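Local coordinates for protein glutamate racemase (Campylobacter jejuni, PDB 3UHF) that belongs to the Asp/Glu/hydantoin racemase family and holds D-glutamic acid in a pocket reached by loops that follow the strands of two parallel sheets, at residues I135-T140 with A199-C204; E122-A127 with K223-G228; L48-I53 with D242-K247; K41-A46 with A230-L235; G56-V61 with Y253-V258. One frame throughout, in Å; residues are numbered along the deposited sequence. Where two conformers were deposited one is given.

Contact 1: I135-T140 with A199-C204. With DGL (D-glutamic acid), chain C.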
# COMPACT_ATOMS: atom_id res chain seq x y z
N ILE A 135 -16.26 9.06 5.78
CA ILE A 135 -15.10 8.44 5.17
C ILE A 135 -15.46 7.86 3.80
O ILE A 135 -16.48 7.19 3.64
CB ILE A 135 -14.58 7.27 6.03
CG1 ILE A 135 -14.20 7.76 7.43
CG2 ILE A 135 -13.38 6.57 5.36
CD1 ILE A 135 -13.85 6.63 8.37
N LEU A 136 -14.61 8.12 2.81
CA LEU A 136 -14.71 7.45 1.52
C LEU A 136 -13.47 6.56 1.36
O LEU A 136 -12.34 7.04 1.47
CB LEU A 136 -14.79 8.46 0.38
CG LEU A 136 -14.67 7.84 -1.02
CD1 LEU A 136 -15.76 6.81 -1.22
CD2 LEU A 136 -14.74 8.94 -2.08
N VAL A 137 -13.69 5.27 1.17
CA VAL A 137 -12.59 4.35 0.91
C VAL A 137 -12.61 4.04 -0.58
O VAL A 137 -13.63 3.61 -1.10
CB VAL A 137 -12.79 3.03 1.66
CG1 VAL A 137 -11.62 2.10 1.38
CG2 VAL A 137 -12.93 3.29 3.16
N ILE A 138 -11.50 4.30 -1.27
CA ILE A 138 -11.41 3.91 -2.69
C ILE A 138 -10.30 2.89 -2.86
O ILE A 138 -9.25 3.01 -2.23
CB ILE A 138 -11.22 5.12 -3.64
CG1 ILE A 138 -9.97 5.93 -3.25
CG2 ILE A 138 -12.49 5.97 -3.63
CD1 ILE A 138 -9.55 7.00 -4.29
N ALA A 139 -10.53 1.88 -3.71
CA ALA A 139 -9.62 0.76 -3.77
C ALA A 139 -9.96 -0.09 -4.98
O ALA A 139 -10.86 0.24 -5.73
CB ALA A 139 -9.74 -0.10 -2.49
N THR A 140 -9.25 -1.20 -5.15
CA THR A 140 -9.58 -2.15 -6.22
C THR A 140 -10.89 -2.85 -5.89
O THR A 140 -11.36 -2.79 -4.76
CB THR A 140 -8.51 -3.25 -6.37
OG1 THR A 140 -8.44 -4.02 -5.16
CG2 THR A 140 -7.13 -2.64 -6.67
N ALA A 199 -12.60 12.33 5.10
CA ALA A 199 -11.35 11.62 4.84
C ALA A 199 -11.50 10.70 3.63
O ALA A 199 -12.50 10.02 3.47
CB ALA A 199 -10.92 10.81 6.04
N LEU A 200 -10.47 10.69 2.79
CA LEU A 200 -10.44 9.78 1.63
C LEU A 200 -9.29 8.81 1.85
O LEU A 200 -8.12 9.21 1.87
CB LEU A 200 -10.20 10.58 0.36
CG LEU A 200 -10.02 9.79 -0.94
CD1 LEU A 200 -11.27 9.01 -1.26
CD2 LEU A 200 -9.68 10.75 -2.07
N ILE A 201 -9.61 7.53 2.05
CA ILE A 201 -8.54 6.56 2.23
C ILE A 201 -8.04 6.11 0.85
O ILE A 201 -8.80 5.54 0.06
CB ILE A 201 -8.96 5.34 3.06
CG1 ILE A 201 -9.54 5.78 4.42
CG2 ILE A 201 -7.74 4.46 3.30
CD1 ILE A 201 -9.92 4.62 5.35
N LEU A 202 -6.77 6.37 0.58
CA LEU A 202 -6.17 5.93 -0.68
C LEU A 202 -5.78 4.47 -0.53
O LEU A 202 -4.60 4.14 -0.35
CB LEU A 202 -4.95 6.79 -1.00
CG LEU A 202 -5.22 8.30 -1.09
CD1 LEU A 202 -3.92 9.04 -1.34
CD2 LEU A 202 -6.23 8.61 -2.19
N ALA A 203 -6.78 3.59 -0.59
CA ALA A 203 -6.59 2.20 -0.22
C ALA A 203 -6.11 1.36 -1.39
O ALA A 203 -6.62 0.26 -1.65
CB ALA A 203 -7.90 1.62 0.35
N CYS A 204 -5.09 1.87 -2.09
CA CYS A 204 -4.50 1.17 -3.24
C CYS A 204 -3.13 1.79 -3.48
O CYS A 204 -2.97 3.02 -3.41
CB CYS A 204 -5.39 1.34 -4.47
SG CYS A 204 -4.71 0.63 -6.00
N DGL C . -1.22 -3.23 -5.58
CA DGL C . -2.68 -3.23 -5.76
C DGL C . -3.36 -2.62 -4.55
O DGL C . -2.74 -1.89 -3.76
CB DGL C . -3.07 -2.43 -7.00
CG DGL C . -2.65 -3.10 -8.31
CD DGL C . -3.29 -4.47 -8.44
OE1 DGL C . -2.58 -5.48 -8.24
OE2 DGL C . -4.51 -4.53 -8.70
OXT DGL C . -4.55 -2.83 -4.35
O HOH W 1 -6.85 -1.84 -3.40
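Leu-200 packs its CD1 methyl against Leu-136 CD2, 3.6 Å away. The two leucines lie side by side and point the same way. Ile-138 crosses over Leu-200 on the same face, its CG1 held between backbone N and carbonyl carbon (chi1 57°), 3.9 Å from Leu-200 CD1. On the other face Ile-201 CD1 sits 4.0 Å from Ile-135 CG2 and equally near Val-137 CG2. Phe-218 and Leu-214 of helix 211-218 cover the leucine face; Tyr-149 and Thr-124 cover the other.

Between the faces the two strands pair in parallel. Leu-136 N bonds to Ala-199 O, Ile-201 N to Leu-136 O (2.8 Å), and Ile-138 N to Ile-201 O (3.3 Å). The last rung, Ala-203 N to Ile-138 O, is weak, and there 199-204 bends through inverse gamma turns.

At the polar edge one water accepts from Thr-140 N (3.0 Å). It donates to Ala-203 O and to D-glutamic acid OXT, both at 2.7 Å. Cys-204 SG lies 3.6 Å from CB of D-glutamic acid. Thr-140 OG1 bonds to Thr-96, itself a ligand partner. The apolar strand pair thus ends in a polar pocket wall, where two backbone groups position a water that donates to one ligand carboxylate oxygen.

Contact 2: E122-A127 with K223-G228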
# COMPACT_ATOMS: atom_id res chain seq x y z
N GLU A 122 -6.13 2.98 11.30
CA GLU A 122 -5.58 3.71 12.44
C GLU A 122 -5.30 5.18 12.08
O GLU A 122 -5.63 6.09 12.84
CB GLU A 122 -4.29 3.05 12.95
CG GLU A 122 -3.52 3.94 13.93
CD GLU A 122 -2.24 3.31 14.43
OE1 GLU A 122 -2.13 2.06 14.44
OE2 GLU A 122 -1.34 4.08 14.82
N ALA A 123 -4.70 5.40 10.91
CA ALA A 123 -4.37 6.76 10.48
C ALA A 123 -5.62 7.61 10.26
O ALA A 123 -5.64 8.82 10.56
CB ALA A 123 -3.52 6.72 9.20
N THR A 124 -6.68 6.98 9.77
CA THR A 124 -7.95 7.66 9.53
C THR A 124 -8.59 8.09 10.85
O THR A 124 -9.08 9.22 10.98
CB THR A 124 -8.94 6.77 8.74
OG1 THR A 124 -8.32 6.34 7.52
CG2 THR A 124 -10.23 7.52 8.41
N ILE A 125 -8.60 7.19 11.83
CA ILE A 125 -9.11 7.52 13.16
C ILE A 125 -8.31 8.66 13.82
O ILE A 125 -8.89 9.57 14.41
CB ILE A 125 -9.13 6.27 14.06
CG1 ILE A 125 -10.17 5.27 13.52
CG2 ILE A 125 -9.44 6.66 15.51
CD1 ILE A 125 -10.16 3.93 14.23
N LYS A 126 -6.99 8.63 13.69
CA LYS A 126 -6.18 9.72 14.22
C LYS A 126 -6.49 11.06 13.54
O LYS A 126 -6.51 12.10 14.18
CB LYS A 126 -4.70 9.44 14.06
CG LYS A 126 -4.12 8.38 15.00
CD LYS A 126 -2.61 8.31 14.77
CE LYS A 126 -1.95 7.16 15.50
NZ LYS A 126 -0.60 6.91 14.93
N ALA A 127 -6.73 11.01 12.23
CA ALA A 127 -6.97 12.22 11.46
C ALA A 127 -8.35 12.82 11.76
O ALA A 127 -8.50 14.04 11.81
CB ALA A 127 -6.84 11.93 9.96
N LYS A 223 -9.42 15.22 3.86
CA LYS A 223 -8.07 14.79 4.20
C LYS A 223 -7.75 13.47 3.50
O LYS A 223 -8.52 12.52 3.56
CB LYS A 223 -7.94 14.62 5.71
CG LYS A 223 -8.15 15.91 6.49
CD LYS A 223 -8.00 15.67 7.99
CE LYS A 223 -8.01 16.97 8.77
NZ LYS A 223 -7.52 16.76 10.15
N LEU A 224 -6.60 13.42 2.81
CA LEU A 224 -6.21 12.19 2.13
C LEU A 224 -5.38 11.33 3.07
O LEU A 224 -4.45 11.82 3.72
CB LEU A 224 -5.43 12.49 0.84
CG LEU A 224 -6.24 12.77 -0.43
CD1 LEU A 224 -7.15 13.95 -0.24
CD2 LEU A 224 -5.29 13.03 -1.59
N ILE A 225 -5.73 10.05 3.16
CA ILE A 225 -5.00 9.10 3.98
C ILE A 225 -4.10 8.24 3.09
O ILE A 225 -4.59 7.46 2.29
CB ILE A 225 -5.96 8.19 4.80
CG1 ILE A 225 -7.01 9.02 5.54
CG2 ILE A 225 -5.16 7.31 5.75
CD1 ILE A 225 -6.43 10.03 6.54
N HIS A 226 -2.79 8.40 3.25
CA HIS A 226 -1.80 7.72 2.40
C HIS A 226 -1.37 6.42 3.10
O HIS A 226 -0.98 6.44 4.27
CB HIS A 226 -0.63 8.71 2.23
CG HIS A 226 0.46 8.27 1.30
ND1 HIS A 226 1.30 7.21 1.59
CD2 HIS A 226 0.90 8.81 0.14
CE1 HIS A 226 2.19 7.10 0.61
NE2 HIS A 226 1.98 8.06 -0.27
N SER A 227 -1.49 5.28 2.42
CA SER A 227 -1.22 3.98 3.03
C SER A 227 0.24 3.80 3.43
O SER A 227 0.54 3.14 4.44
CB SER A 227 -1.65 2.82 2.10
OG SER A 227 -3.06 2.77 1.98
N GLY A 228 1.15 4.39 2.66
CA GLY A 228 2.57 4.34 2.97
C GLY A 228 2.92 5.13 4.22
O GLY A 228 3.65 4.66 5.09
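Ile-225 fills the tight part of this contact, touching three helix residues. Its CG2, anti to the backbone N, meets Ala-123 CB at 3.9 Å. Its CD1 meets Ala-127 CB, also at 3.9 Å. Between them Thr-124 crosses Ile-225 at about a right angle, with OG1 3.6 Å from Ile-225 CG1. That hydroxyl is tied to Gly-120 O one turn back, so it can lie against carbon without losing its polar partner.

The solvent side is much looser. Lys-223 reaches along the surface with an extended chain, and its NZ makes a weak hydrogen bond to Ala-127 O (3.3 Å). On the helix itself Lys-126 NZ forms a salt bridge with Glu-122 OE2 (2.9 Å), which offers its anti lone pair. Both partners are also paired with helix 227-238, Lys-126 with Glu-237 and Glu-122 with Arg-238. Away from helix 117-128, His-226 N-caps helix 227-238; its ND1 accepts from Asp-229 N and weakly from Gly-228 N.

Helix 117-128 thus packs on one face of the four-stranded parallel sheet, its segment running roughly antiparallel to the edge strand 223-226 (152°). Thr-124 also reaches Ala-199 and Ile-201 on the next strand, while Ala-123 touches Ala-230 of helix 227-238.

Contact 3: L48-I53 with D242-K247; sequences LFDEII and DLKNHK
Lys-244 lays its aliphatic chain across the carboxylate of Asp-50, the two side chains meeting at about a right angle. Its CD is 3.4 Å from Asp-50 OD1. The charged ends do not meet: Lys-244 NZ stays 4.9 Å from Asp-50 OD2, which instead accepts from Met-25 N. The opposite charges may still attract across that gap.

Bends at chi2 and chi4 (-55° and -64°) curl the lysine back, bringing its ammonium group between two backbone carbonyls. NZ donates to Leu-48 O at 2.6 Å, from a position tilted out of that carbonyl plane. It also donates to Asp-242 O at 2.7 Å, here in the plane. One nitrogen therefore ties residues 48-53 to residues 242-247 and also closes a bond within 242-247.

Beside this polar knot, Leu-48 CD2 touches Leu-243 CD1 at 4.0 Å, and the two side chains cross obliquely. Leu-48 CB lies over one face of the Phe-49 ring, 3.6 Å above its plane and over its centre. A water joins the two segments, donating to Phe-49 O (2.7 Å) and His-246 O (2.6 Å).

The contact gathers the loops that lead into two neighbouring parallel strands, 51-56 and 249-254. Phe-49 turns inward from it to Ile-27 of strand 26-31 and Leu-43 of helix 37-45, and Leu-48 rests on Ile-241.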
# COMPACT_ATOMS: atom_id res chain seq x y z
N LEU A 48 13.97 4.12 8.44
CA LEU A 48 13.70 3.14 9.48
C LEU A 48 14.63 1.94 9.39
O LEU A 48 14.94 1.30 10.40
CB LEU A 48 12.26 2.63 9.36
CG LEU A 48 11.09 3.61 9.40
CD1 LEU A 48 9.80 2.87 9.12
CD2 LEU A 48 11.02 4.33 10.73
N PHE A 49 15.07 1.63 8.17
CA PHE A 49 15.78 0.38 7.93
C PHE A 49 17.12 0.58 7.23
O PHE A 49 17.34 1.60 6.57
CB PHE A 49 14.91 -0.56 7.09
CG PHE A 49 13.53 -0.69 7.62
CD1 PHE A 49 12.45 -0.20 6.91
CD2 PHE A 49 13.30 -1.26 8.86
CE1 PHE A 49 11.16 -0.30 7.40
CE2 PHE A 49 12.02 -1.37 9.36
CZ PHE A 49 10.95 -0.89 8.63
N ASP A 50 17.99 -0.41 7.36
CA ASP A 50 19.31 -0.37 6.75
C ASP A 50 19.26 -0.93 5.34
O ASP A 50 20.03 -0.52 4.48
CB ASP A 50 20.30 -1.18 7.59
CG ASP A 50 20.42 -0.66 9.01
OD1 ASP A 50 20.69 0.55 9.17
OD2 ASP A 50 20.23 -1.45 9.96
N GLU A 51 18.35 -1.87 5.11
CA GLU A 51 18.26 -2.51 3.81
C GLU A 51 16.85 -3.00 3.54
O GLU A 51 16.21 -3.57 4.42
CB GLU A 51 19.25 -3.68 3.72
CG GLU A 51 19.41 -4.27 2.33
CD GLU A 51 20.62 -5.19 2.23
OE1 GLU A 51 21.08 -5.70 3.27
OE2 GLU A 51 21.12 -5.40 1.10
N ILE A 52 16.38 -2.78 2.32
CA ILE A 52 15.02 -3.16 1.95
C ILE A 52 15.04 -3.93 0.64
O ILE A 52 15.61 -3.47 -0.35
CB ILE A 52 14.11 -1.93 1.80
CG1 ILE A 52 14.10 -1.09 3.08
CG2 ILE A 52 12.70 -2.37 1.44
CD1 ILE A 52 13.24 0.16 2.97
N ILE A 53 14.43 -5.11 0.64
CA ILE A 53 14.29 -5.91 -0.58
C ILE A 53 12.87 -5.76 -1.08
O ILE A 53 11.93 -6.19 -0.40
CB ILE A 53 14.55 -7.42 -0.31
CG1 ILE A 53 15.84 -7.63 0.50
CG2 ILE A 53 14.56 -8.21 -1.61
CD1 ILE A 53 17.08 -7.06 -0.14
N ASP A 242 14.83 2.10 15.90
CA ASP A 242 15.63 3.31 16.03
C ASP A 242 15.82 3.92 14.64
O ASP A 242 16.03 3.19 13.67
CB ASP A 242 16.99 3.00 16.66
CG ASP A 242 16.88 2.55 18.11
OD1 ASP A 242 16.13 3.19 18.87
OD2 ASP A 242 17.55 1.56 18.48
N LEU A 243 15.73 5.24 14.55
CA LEU A 243 16.00 5.92 13.29
C LEU A 243 17.44 5.66 12.86
O LEU A 243 18.37 5.74 13.66
CB LEU A 243 15.76 7.43 13.42
CG LEU A 243 14.32 7.93 13.24
CD1 LEU A 243 13.42 6.86 12.61
CD2 LEU A 243 13.73 8.43 14.54
N LYS A 244 17.62 5.34 11.58
CA LYS A 244 18.94 5.01 11.05
C LYS A 244 19.66 6.25 10.55
O LYS A 244 19.03 7.26 10.23
CB LYS A 244 18.83 3.97 9.93
CG LYS A 244 18.13 2.69 10.34
CD LYS A 244 18.77 2.07 11.57
CE LYS A 244 18.12 0.75 11.93
NZ LYS A 244 16.69 0.92 12.32
N ASN A 245 20.98 6.17 10.50
CA ASN A 245 21.81 7.27 10.04
C ASN A 245 21.52 7.62 8.58
O ASN A 245 21.04 8.71 8.29
CB ASN A 245 23.29 6.93 10.22
CG ASN A 245 24.19 8.13 9.99
OD1 ASN A 245 23.74 9.27 10.02
ND2 ASN A 245 25.48 7.87 9.76
N HIS A 246 21.78 6.65 7.70
CA HIS A 246 21.66 6.80 6.25
C HIS A 246 20.34 6.25 5.69
O HIS A 246 19.57 5.62 6.41
CB HIS A 246 22.79 6.03 5.57
CG HIS A 246 24.16 6.53 5.92
ND1 HIS A 246 24.56 7.83 5.67
CD2 HIS A 246 25.22 5.91 6.48
CE1 HIS A 246 25.81 7.98 6.07
NE2 HIS A 246 26.23 6.83 6.57
N LYS A 247 20.11 6.49 4.40
CA LYS A 247 19.04 5.83 3.66
C LYS A 247 19.37 4.36 3.50
O LYS A 247 20.53 3.97 3.49
CB LYS A 247 18.92 6.44 2.26
CG LYS A 247 18.49 7.90 2.23
CD LYS A 247 17.11 8.08 2.85
CE LYS A 247 16.62 9.51 2.67
NZ LYS A 247 15.43 9.80 3.52
O HOH W 2 17.33 4.29 6.44

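Contact 4: K41-A46 with A230-L235; sequences KSLYEA and AIVEFL
Val-232 lies over a face of the peptide joining Ser-42 to Leu-43. Its CG2 sits 3.5 Å from Ser-42 O and 3.7 Å from Ser-42 C, above the peptide plane and not at its edge. The two aromatic rings of the segments work elsewhere. Phe-234 meets the ring of Tyr-114 with planes at about 70° and packs on Asp-118, Ala-119 and Glu-122 of helix 117-128. Tyr-44 packs on Lys-247 and Leu-271.

Val-232 carries most of the contact. With CG1 anti to its backbone N (chi1 168°), its two methyls spread over residues one turn apart. CG1 reaches Ala-46 CB at 3.7 Å, and CG2 reaches Ser-42 CB at 3.8 Å. Leu-43 slides past Val-232 in the opposite direction. Its CD2 methyl then meets Leu-235 CD1 at 3.8 Å, the two leucines crossing at about a right angle. Ile-231 CG2 is a more distant neighbour of the same methyl, at 4.3 Å.

The axes of the short helical segments, on helix 37-45 and helix 227-238, are 9.3 Å apart and inclined at 48°. Ser-42, though buried, has a polar partner: OG bonds to Asp-229 OD1. Lys-41 NZ forms a salt bridge with Glu-45 OE2 (2.9 Å) within its own segment.

Small residues, Ser-42 and Ala-46, probably let the valine come close to the backbone. The interface between 41-46 and 230-235 is therefore made by carbon contacts, without direct hydrogen bonds.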
# COMPACT_ATOMS: atom_id res chain seq x y z
N LYS A 41 8.58 4.26 -0.92
CA LYS A 41 9.00 5.65 -0.78
C LYS A 41 8.85 6.13 0.66
O LYS A 41 9.77 6.73 1.23
CB LYS A 41 8.22 6.55 -1.73
CG LYS A 41 8.66 8.01 -1.73
CD LYS A 41 7.99 8.74 -2.89
CE LYS A 41 8.51 10.16 -3.04
NZ LYS A 41 8.15 11.00 -1.88
N SER A 42 7.69 5.87 1.27
CA SER A 42 7.46 6.31 2.65
C SER A 42 8.44 5.65 3.60
O SER A 42 8.99 6.31 4.49
CB SER A 42 6.03 6.00 3.08
OG SER A 42 5.09 6.57 2.19
N LEU A 43 8.63 4.34 3.44
CA LEU A 43 9.54 3.58 4.32
C LEU A 43 10.97 4.05 4.20
O LEU A 43 11.70 4.15 5.20
CB LEU A 43 9.46 2.09 3.99
CG LEU A 43 8.10 1.44 4.21
CD1 LEU A 43 8.08 0.04 3.59
CD2 LEU A 43 7.79 1.36 5.70
N TYR A 44 11.37 4.35 2.98
CA TYR A 44 12.72 4.78 2.65
C TYR A 44 13.00 6.16 3.23
O TYR A 44 14.04 6.39 3.86
CB TYR A 44 12.83 4.80 1.12
CG TYR A 44 14.17 5.13 0.54
CD1 TYR A 44 15.28 4.35 0.80
CD2 TYR A 44 14.31 6.21 -0.31
CE1 TYR A 44 16.51 4.65 0.24
CE2 TYR A 44 15.53 6.52 -0.88
CZ TYR A 44 16.63 5.73 -0.61
OH TYR A 44 17.84 6.05 -1.17
N GLU A 45 12.08 7.10 3.00
CA GLU A 45 12.30 8.47 3.46
C GLU A 45 12.23 8.58 4.98
O GLU A 45 12.83 9.48 5.57
CB GLU A 45 11.33 9.43 2.76
CG GLU A 45 11.52 9.43 1.24
CD GLU A 45 10.56 10.35 0.50
OE1 GLU A 45 9.63 10.90 1.13
OE2 GLU A 45 10.75 10.53 -0.72
N ALA A 46 11.51 7.66 5.61
CA ALA A 46 11.41 7.64 7.08
C ALA A 46 12.70 7.17 7.77
O ALA A 46 12.84 7.29 8.99
CB ALA A 46 10.23 6.79 7.51
N ALA A 230 0.85 5.88 6.48
CA ALA A 230 0.15 5.19 7.57
C ALA A 230 0.97 4.04 8.13
O ALA A 230 1.07 3.88 9.35
CB ALA A 230 -1.21 4.68 7.09
N ILE A 231 1.53 3.21 7.26
CA ILE A 231 2.28 2.05 7.72
C ILE A 231 3.57 2.51 8.43
O ILE A 231 4.01 1.86 9.37
CB ILE A 231 2.56 1.01 6.58
CG1 ILE A 231 3.14 -0.29 7.14
CG2 ILE A 231 3.52 1.57 5.55
CD1 ILE A 231 2.27 -1.00 8.16
N VAL A 232 4.15 3.63 8.02
CA VAL A 232 5.32 4.15 8.75
C VAL A 232 4.98 4.41 10.22
O VAL A 232 5.70 3.98 11.12
CB VAL A 232 5.91 5.43 8.11
CG1 VAL A 232 6.90 6.08 9.05
CG2 VAL A 232 6.58 5.11 6.76
N GLU A 233 3.87 5.10 10.47
CA GLU A 233 3.49 5.43 11.84
C GLU A 233 3.16 4.17 12.64
O GLU A 233 3.51 4.04 13.81
CB GLU A 233 2.31 6.39 11.85
CG GLU A 233 2.60 7.71 11.15
CD GLU A 233 3.80 8.41 11.78
OE1 GLU A 233 3.77 8.67 13.00
OE2 GLU A 233 4.78 8.69 11.05
N PHE A 234 2.47 3.25 11.98
CA PHE A 234 2.11 1.95 12.53
C PHE A 234 3.34 1.15 12.97
O PHE A 234 3.37 0.59 14.07
CB PHE A 234 1.30 1.19 11.46
CG PHE A 234 0.85 -0.19 11.86
CD1 PHE A 234 -0.45 -0.41 12.29
CD2 PHE A 234 1.71 -1.27 11.76
CE1 PHE A 234 -0.88 -1.68 12.63
CE2 PHE A 234 1.29 -2.54 12.11
CZ PHE A 234 -0.01 -2.75 12.54
N LEU A 235 4.35 1.10 12.11
CA LEU A 235 5.56 0.33 12.42
C LEU A 235 6.34 0.90 13.60
O LEU A 235 6.86 0.15 14.42
CB LEU A 235 6.47 0.25 11.20
CG LEU A 235 5.86 -0.64 10.10
CD1 LEU A 235 6.70 -0.58 8.84
CD2 LEU A 235 5.73 -2.06 10.61

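Contact 5: G56-V61 with Y253-V258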
# COMPACT_ATOMS: atom_id res chain seq x y z
N GLY A 56 8.16 -7.14 -6.80
CA GLY A 56 6.88 -6.86 -7.41
C GLY A 56 6.54 -7.97 -8.40
O GLY A 56 7.39 -8.35 -9.19
N ASP A 57 5.32 -8.49 -8.34
CA ASP A 57 4.94 -9.62 -9.20
C ASP A 57 4.46 -9.11 -10.56
O ASP A 57 3.32 -9.35 -10.99
CB ASP A 57 3.86 -10.47 -8.52
CG ASP A 57 3.57 -11.77 -9.27
OD1 ASP A 57 4.35 -12.14 -10.19
OD2 ASP A 57 2.57 -12.42 -8.93
N THR A 58 5.32 -8.38 -11.24
CA THR A 58 4.89 -7.66 -12.43
C THR A 58 4.49 -8.57 -13.60
O THR A 58 3.88 -8.11 -14.55
CB THR A 58 5.97 -6.67 -12.90
OG1 THR A 58 7.20 -7.38 -13.08
CG2 THR A 58 6.16 -5.57 -11.85
N ALA A 59 4.82 -9.86 -13.53
CA ALA A 59 4.42 -10.77 -14.60
C ALA A 59 2.93 -11.07 -14.52
O ALA A 59 2.29 -11.36 -15.52
CB ALA A 59 5.21 -12.08 -14.53
N ARG A 60 2.36 -10.98 -13.31
CA ARG A 60 0.98 -11.42 -13.12
C ARG A 60 0.02 -10.31 -12.68
O ARG A 60 -1.19 -10.54 -12.58
CB ARG A 60 0.94 -12.62 -12.16
CG ARG A 60 1.84 -13.75 -12.61
CD ARG A 60 1.69 -15.02 -11.79
NE ARG A 60 2.13 -14.82 -10.41
CZ ARG A 60 2.47 -15.81 -9.59
NH1 ARG A 60 2.44 -17.07 -10.02
NH2 ARG A 60 2.86 -15.53 -8.35
N VAL A 61 0.57 -9.12 -12.43
CA VAL A 61 -0.20 -7.95 -12.00
C VAL A 61 -1.26 -7.63 -13.09
O VAL A 61 -1.01 -7.85 -14.28
CB VAL A 61 0.78 -6.76 -11.77
CG1 VAL A 61 1.34 -6.24 -13.10
CG2 VAL A 61 0.15 -5.61 -10.95
N TYR A 253 13.57 -6.65 -7.17
CA TYR A 253 13.33 -7.87 -7.93
C TYR A 253 11.93 -7.84 -8.52
O TYR A 253 11.02 -7.23 -7.97
CB TYR A 253 13.49 -9.09 -7.04
CG TYR A 253 14.88 -9.22 -6.45
CD1 TYR A 253 15.86 -9.96 -7.11
CD2 TYR A 253 15.21 -8.61 -5.25
CE1 TYR A 253 17.13 -10.08 -6.58
CE2 TYR A 253 16.49 -8.74 -4.71
CZ TYR A 253 17.44 -9.47 -5.38
OH TYR A 253 18.71 -9.60 -4.84
N ALA A 254 11.75 -8.51 -9.66
CA ALA A 254 10.43 -8.57 -10.26
C ALA A 254 10.28 -9.85 -11.06
O ALA A 254 11.27 -10.39 -11.56
CB ALA A 254 10.18 -7.35 -11.16
N SER A 255 9.05 -10.33 -11.18
CA SER A 255 8.81 -11.56 -11.93
C SER A 255 8.84 -11.33 -13.44
O SER A 255 8.77 -12.29 -14.22
CB SER A 255 7.50 -12.21 -11.49
OG SER A 255 6.41 -11.30 -11.59
N SER A 256 8.95 -10.08 -13.86
CA SER A 256 9.17 -9.76 -15.27
C SER A 256 9.84 -8.40 -15.41
O SER A 256 9.62 -7.52 -14.58
CB SER A 256 7.85 -9.78 -16.04
OG SER A 256 6.99 -8.75 -15.60
N ASP A 257 10.67 -8.24 -16.44
CA ASP A 257 11.24 -6.94 -16.81
C ASP A 257 11.62 -6.07 -15.61
O ASP A 257 11.04 -5.01 -15.38
CB ASP A 257 10.25 -6.18 -17.70
CG ASP A 257 10.87 -4.95 -18.37
OD1 ASP A 257 12.10 -4.77 -18.26
OD2 ASP A 257 10.13 -4.17 -19.00
N VAL A 258 12.58 -6.55 -14.83
CA VAL A 258 12.96 -5.85 -13.60
C VAL A 258 13.55 -4.47 -13.88
O VAL A 258 13.43 -3.57 -13.05
CB VAL A 258 13.89 -6.71 -12.71
CG1 VAL A 258 15.29 -6.83 -13.33
CG2 VAL A 258 13.96 -6.14 -11.30
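Backbone bonds set the frame, with Gly-56 and Ala-254 paired as parallel strand residues. Gly-56 N donates to Tyr-253 O (3.1 Å), and Ser-255 N donates to Gly-56 O (3.3 Å). Ala-254 CA also comes within 3.2 Å of Gly-56 O, as a CA-H...O contact. Beyond this point both segments leave the sheet, the first through an inverse gamma turn at Asp-57.

Hydroxyls take over next. Ser-255 OG, placed between its backbone N and carbonyl carbon (chi1 55°), donates to Asp-57 OD1 at 2.6 Å, meeting the anti lone pair. It also accepts from Ala-59 N at 2.9 Å, a fairly straight bond. Thr-58 OG1 donates to Ser-256 O (2.9 Å).

Charge acts within 56-61. Arg-60 grips Asp-57 OD2 side-on with NE (2.9 Å) and NH2, and the oxygen lies in the guanidinium plane. Asp-57 OD2 is also bonded to Tyr-63 OH, and Arg-60 pairs with Glu-77 and makes a cation-pi contact with Phe-74.

Apolar contact is slight: Ala-59 CB touches Ser-256 CB at 3.8 Å.

Asp-57 is thus fixed through both oxygens, by a serine on one and by arginine and tyrosine on the other. This network probably steadies the loop that runs on to Val-61, Pro-62, Tyr-63 and Gly-64 of the D-glutamic acid pocket.

How the contacts relate
Contacts 1 and 2 share one sheet: Leu-200 probably bonds to both Lys-223 and Ile-225, and Ile-135 packs on Thr-124. Contacts 3 and 5 share the other, where Ile-53 touches Tyr-253 although the centres of contacts 3 and 5 are 25 Å apart. Contact 4 lies between the two groups. Its Ser-42 packs against His-226 and Gly-228 of contact 2, and its Leu-43 against Phe-49 of contact 3. D-glutamic acid is met by loops that follow strands of both sheets, through Thr-140 and Cys-204 of contact 1 and Val-61 of contact 5. Contacts 1 and 5 lie on opposite sides of the chain's centre, their nearest atoms about 9 Å apart. Contact 3 is remote from contact 1, 29 Å between centres.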